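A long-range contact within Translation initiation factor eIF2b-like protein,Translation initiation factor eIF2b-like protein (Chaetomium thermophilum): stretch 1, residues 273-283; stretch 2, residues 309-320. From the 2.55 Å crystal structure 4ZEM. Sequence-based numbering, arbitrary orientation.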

# COMPACT_ATOMS: atom_id res chain seq x y z
N LYS A 273 0.78 -2.81 7.84
CA LYS A 273 0.96 -3.58 6.61
C LYS A 273 -0.31 -3.51 5.75
O LYS A 273 -0.24 -3.59 4.53
N ALA A 274 -1.46 -3.39 6.41
CA ALA A 274 -2.73 -3.25 5.72
C ALA A 274 -3.79 -2.61 6.62
O ALA A 274 -3.72 -2.69 7.85
N VAL A 275 -4.80 -2.02 5.99
CA VAL A 275 -5.95 -1.49 6.72
C VAL A 275 -7.20 -2.20 6.21
O VAL A 275 -7.28 -2.55 5.04
N TYR A 276 -8.17 -2.41 7.09
CA TYR A 276 -9.40 -3.07 6.70
C TYR A 276 -10.60 -2.14 6.83
O TYR A 276 -10.53 -1.09 7.48
N GLN A 277 -11.70 -2.52 6.19
CA GLN A 277 -12.90 -1.70 6.12
C GLN A 277 -13.47 -1.37 7.50
O GLN A 277 -14.03 -0.30 7.70
N ASN A 278 -13.32 -2.31 8.43
CA ASN A 278 -13.79 -2.12 9.80
C ASN A 278 -12.85 -1.24 10.63
O ASN A 278 -13.16 -0.89 11.76
N GLY A 279 -11.70 -0.90 10.06
CA GLY A 279 -10.72 -0.08 10.75
C GLY A 279 -9.66 -0.90 11.46
O GLY A 279 -8.78 -0.35 12.13
N GLY A 280 -9.71 -2.22 11.31
CA GLY A 280 -8.70 -3.09 11.86
C GLY A 280 -7.40 -2.95 11.08
O GLY A 280 -7.40 -2.47 9.94
N LEU A 281 -6.30 -3.38 11.67
CA LEU A 281 -5.00 -3.24 11.01
C LEU A 281 -4.26 -4.56 10.95
O LEU A 281 -4.46 -5.44 11.79
N LEU A 282 -3.39 -4.68 9.96
CA LEU A 282 -2.45 -5.79 9.90
C LEU A 282 -1.11 -5.18 10.27
O LEU A 282 -0.70 -4.18 9.69
N VAL A 283 -0.46 -5.76 11.27
CA VAL A 283 0.74 -5.16 11.83
C VAL A 283 1.77 -6.21 12.21
O VAL A 283 1.49 -7.40 12.15
N LYS A 309 -2.56 0.79 0.75
CA LYS A 309 -2.58 -0.34 1.66
C LYS A 309 -3.97 -0.60 2.27
O LYS A 309 -4.15 -1.52 3.06
N PHE A 310 -4.96 0.22 1.89
CA PHE A 310 -6.34 0.00 2.32
C PHE A 310 -6.98 -1.19 1.61
O PHE A 310 -7.28 -1.12 0.42
N CYS A 311 -7.23 -2.28 2.34
CA CYS A 311 -7.89 -3.44 1.75
C CYS A 311 -9.40 -3.28 1.87
O CYS A 311 -9.91 -3.05 2.97
N PRO A 312 -10.13 -3.47 0.76
CA PRO A 312 -11.57 -3.22 0.68
C PRO A 312 -12.42 -4.38 1.19
O PRO A 312 -13.53 -4.60 0.71
N GLU A 313 -11.85 -5.14 2.10
CA GLU A 313 -12.53 -6.27 2.73
C GLU A 313 -12.62 -6.10 4.25
O GLU A 313 -11.98 -5.22 4.83
N ASP A 314 -13.40 -6.96 4.89
CA ASP A 314 -13.44 -7.03 6.34
C ASP A 314 -12.35 -8.02 6.70
O ASP A 314 -11.93 -8.80 5.84
N PRO A 315 -11.88 -8.01 7.95
CA PRO A 315 -10.74 -8.90 8.20
C PRO A 315 -11.17 -10.36 8.24
O PRO A 315 -12.16 -10.69 8.89
N SER A 316 -10.41 -11.23 7.59
CA SER A 316 -10.72 -12.64 7.60
C SER A 316 -10.54 -13.16 9.01
O SER A 316 -9.86 -12.55 9.83
N ASP A 317 -11.17 -14.29 9.32
CA ASP A 317 -11.05 -14.85 10.65
C ASP A 317 -9.61 -15.24 10.93
O ASP A 317 -9.14 -15.17 12.07
N GLU A 318 -8.89 -15.63 9.89
CA GLU A 318 -7.50 -16.01 10.05
C GLU A 318 -6.74 -14.79 10.55
O GLU A 318 -5.88 -14.90 11.42
N VAL A 319 -7.05 -13.63 9.98
CA VAL A 319 -6.40 -12.40 10.38
C VAL A 319 -6.72 -12.05 11.83
O VAL A 319 -5.84 -11.63 12.58
N SER A 320 -7.98 -12.23 12.23
CA SER A 320 -8.39 -11.92 13.60
C SER A 320 -7.63 -12.81 14.57
O SER A 320 -7.19 -12.37 15.62

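Lys-309 points toward stretch 1. Its chi1 is m, and its CD lies 3.6 Å from Lys-273 O. Its carbonyl accepts from the backbone of Val-275, with Val-275 N to Lys-309 O at 3.0 Å.

Phe-310 has its CA-to-CB bond directed away, with chi1 m. Its ring still meets Val-275, a t rotamer that points toward stretch 2. Val-275 CB sits over one ring face, 4.2 Å from the centroid of Phe-310.

Cys-311 points in with chi1 m. Its SG packs 3.9 Å from Ala-274 CB, and its CB lies 4.1 Å from Tyr-276 CD2. Its backbone donates to the other side of the bridge, Cys-311 N to Val-275 O at 2.7 Å.

Pro-312 points away, and the side chain of Gln-277 (chi1 m) extends to it. Glu-313 also points away, but its carbonyl accepts from stretch 1, with Gln-277 N to Glu-313 O at 3.0 Å. Asp-314 brings OD1 to 3.6 Å from Gln-277 CB.

Pro-315 covers one face of the Tyr-276 ring with its CA. Its CG lies 3.9 Å from Tyr-276 CB and 3.3 Å from Asn-278 OD1. That oxygen accepts from Gly-280 N.

Ser-316 caps the helix through its OG, which accepts from Val-319 N. Val-319 (t) points in. Its CG1 packs 3.8 Å from Leu-282 CD1 and 4.1 Å from Tyr-276 CE1.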

# COMPACT_ATOMS: atom_id res chain seq x y z
CB LYS A 273 1.29 -5.04 6.91
CG LYS A 273 2.64 -5.29 7.56
CD LYS A 273 2.65 -6.66 8.24
CE LYS A 273 4.04 -7.06 8.69
NZ LYS A 273 4.73 -5.95 9.39
CB ALA A 274 -3.22 -4.61 5.23
CB VAL A 275 -6.10 0.03 6.54
CG1 VAL A 275 -7.35 0.56 7.26
CG2 VAL A 275 -4.86 0.74 7.06
CB TYR A 276 -9.61 -4.33 7.52
CG TYR A 276 -8.50 -5.34 7.31
CD1 TYR A 276 -7.46 -5.46 8.23
CD2 TYR A 276 -8.48 -6.15 6.18
CE1 TYR A 276 -6.44 -6.38 8.03
CE2 TYR A 276 -7.47 -7.07 5.97
CZ TYR A 276 -6.45 -7.18 6.89
OH TYR A 276 -5.44 -8.09 6.69
CB GLN A 277 -13.95 -2.43 5.29
CG GLN A 277 -13.62 -2.46 3.81
CD GLN A 277 -14.76 -2.97 2.97
OE1 GLN A 277 -15.40 -3.97 3.32
NE2 GLN A 277 -15.03 -2.29 1.86
CB ASN A 278 -13.96 -3.48 10.48
CG ASN A 278 -12.63 -4.15 10.75
OD1 ASN A 278 -11.66 -3.97 10.00
ND2 ASN A 278 -12.57 -4.94 11.81
CB LEU A 281 -4.13 -2.24 11.75
CG LEU A 281 -4.59 -0.80 11.92
CD1 LEU A 281 -3.60 -0.09 12.81
CD2 LEU A 281 -4.71 -0.10 10.57
CB LEU A 282 -2.42 -6.44 8.52
CG LEU A 282 -1.82 -7.85 8.47
CD1 LEU A 282 -2.66 -8.81 9.29
CD2 LEU A 282 -1.69 -8.33 7.03
CB VAL A 283 0.43 -4.31 13.08
CG1 VAL A 283 -0.36 -3.06 12.71
CG2 VAL A 283 -0.33 -5.16 14.10
CB LYS A 309 -1.52 -0.15 2.75
CG LYS A 309 -0.14 0.02 2.12
CD LYS A 309 0.97 -0.73 2.80
CE LYS A 309 1.67 0.10 3.85
NZ LYS A 309 2.88 -0.62 4.34
CB PHE A 310 -7.19 1.24 2.05
CG PHE A 310 -7.07 2.32 3.09
CD1 PHE A 310 -5.84 2.64 3.64
CD2 PHE A 310 -8.19 3.01 3.52
CE1 PHE A 310 -5.73 3.64 4.60
CE2 PHE A 310 -8.09 4.00 4.48
CZ PHE A 310 -6.85 4.32 5.02
CB CYS A 311 -7.45 -4.74 2.44
SG CYS A 311 -5.70 -5.15 2.26
CB PRO A 312 -11.81 -3.02 -0.83
CG PRO A 312 -10.49 -3.33 -1.52
CD PRO A 312 -9.59 -3.98 -0.51
CB GLU A 313 -11.83 -7.57 2.38
CG GLU A 313 -10.43 -7.67 2.93
CD GLU A 313 -9.68 -8.84 2.35
OE1 GLU A 313 -9.64 -8.96 1.11
OE2 GLU A 313 -9.13 -9.65 3.14
CB ASP A 314 -14.81 -7.48 6.86
CG ASP A 314 -15.63 -6.34 7.43
OD1 ASP A 314 -15.33 -5.16 7.15
OD2 ASP A 314 -16.59 -6.62 8.18
CB PRO A 315 -10.23 -8.46 9.58
CG PRO A 315 -10.91 -7.14 9.85
CD PRO A 315 -12.21 -7.20 9.13
CB SER A 316 -9.79 -13.40 6.65
OG SER A 316 -8.52 -13.60 7.25
CB ASP A 317 -11.99 -16.04 10.83
CG ASP A 317 -13.41 -15.61 11.14
OD1 ASP A 317 -13.67 -14.39 11.16
OD2 ASP A 317 -14.26 -16.50 11.36
CB GLU A 318 -6.92 -16.49 8.72
CG GLU A 318 -5.41 -16.65 8.74
CD GLU A 318 -4.88 -17.32 7.48
OE1 GLU A 318 -5.69 -17.91 6.74
OE2 GLU A 318 -3.66 -17.25 7.23
CB VAL A 319 -6.82 -11.23 9.48
CG1 VAL A 319 -6.23 -9.93 9.99
CG2 VAL A 319 -6.39 -11.48 8.04
CB SER A 320 -9.89 -12.12 13.77
OG SER A 320 -10.61 -11.30 12.87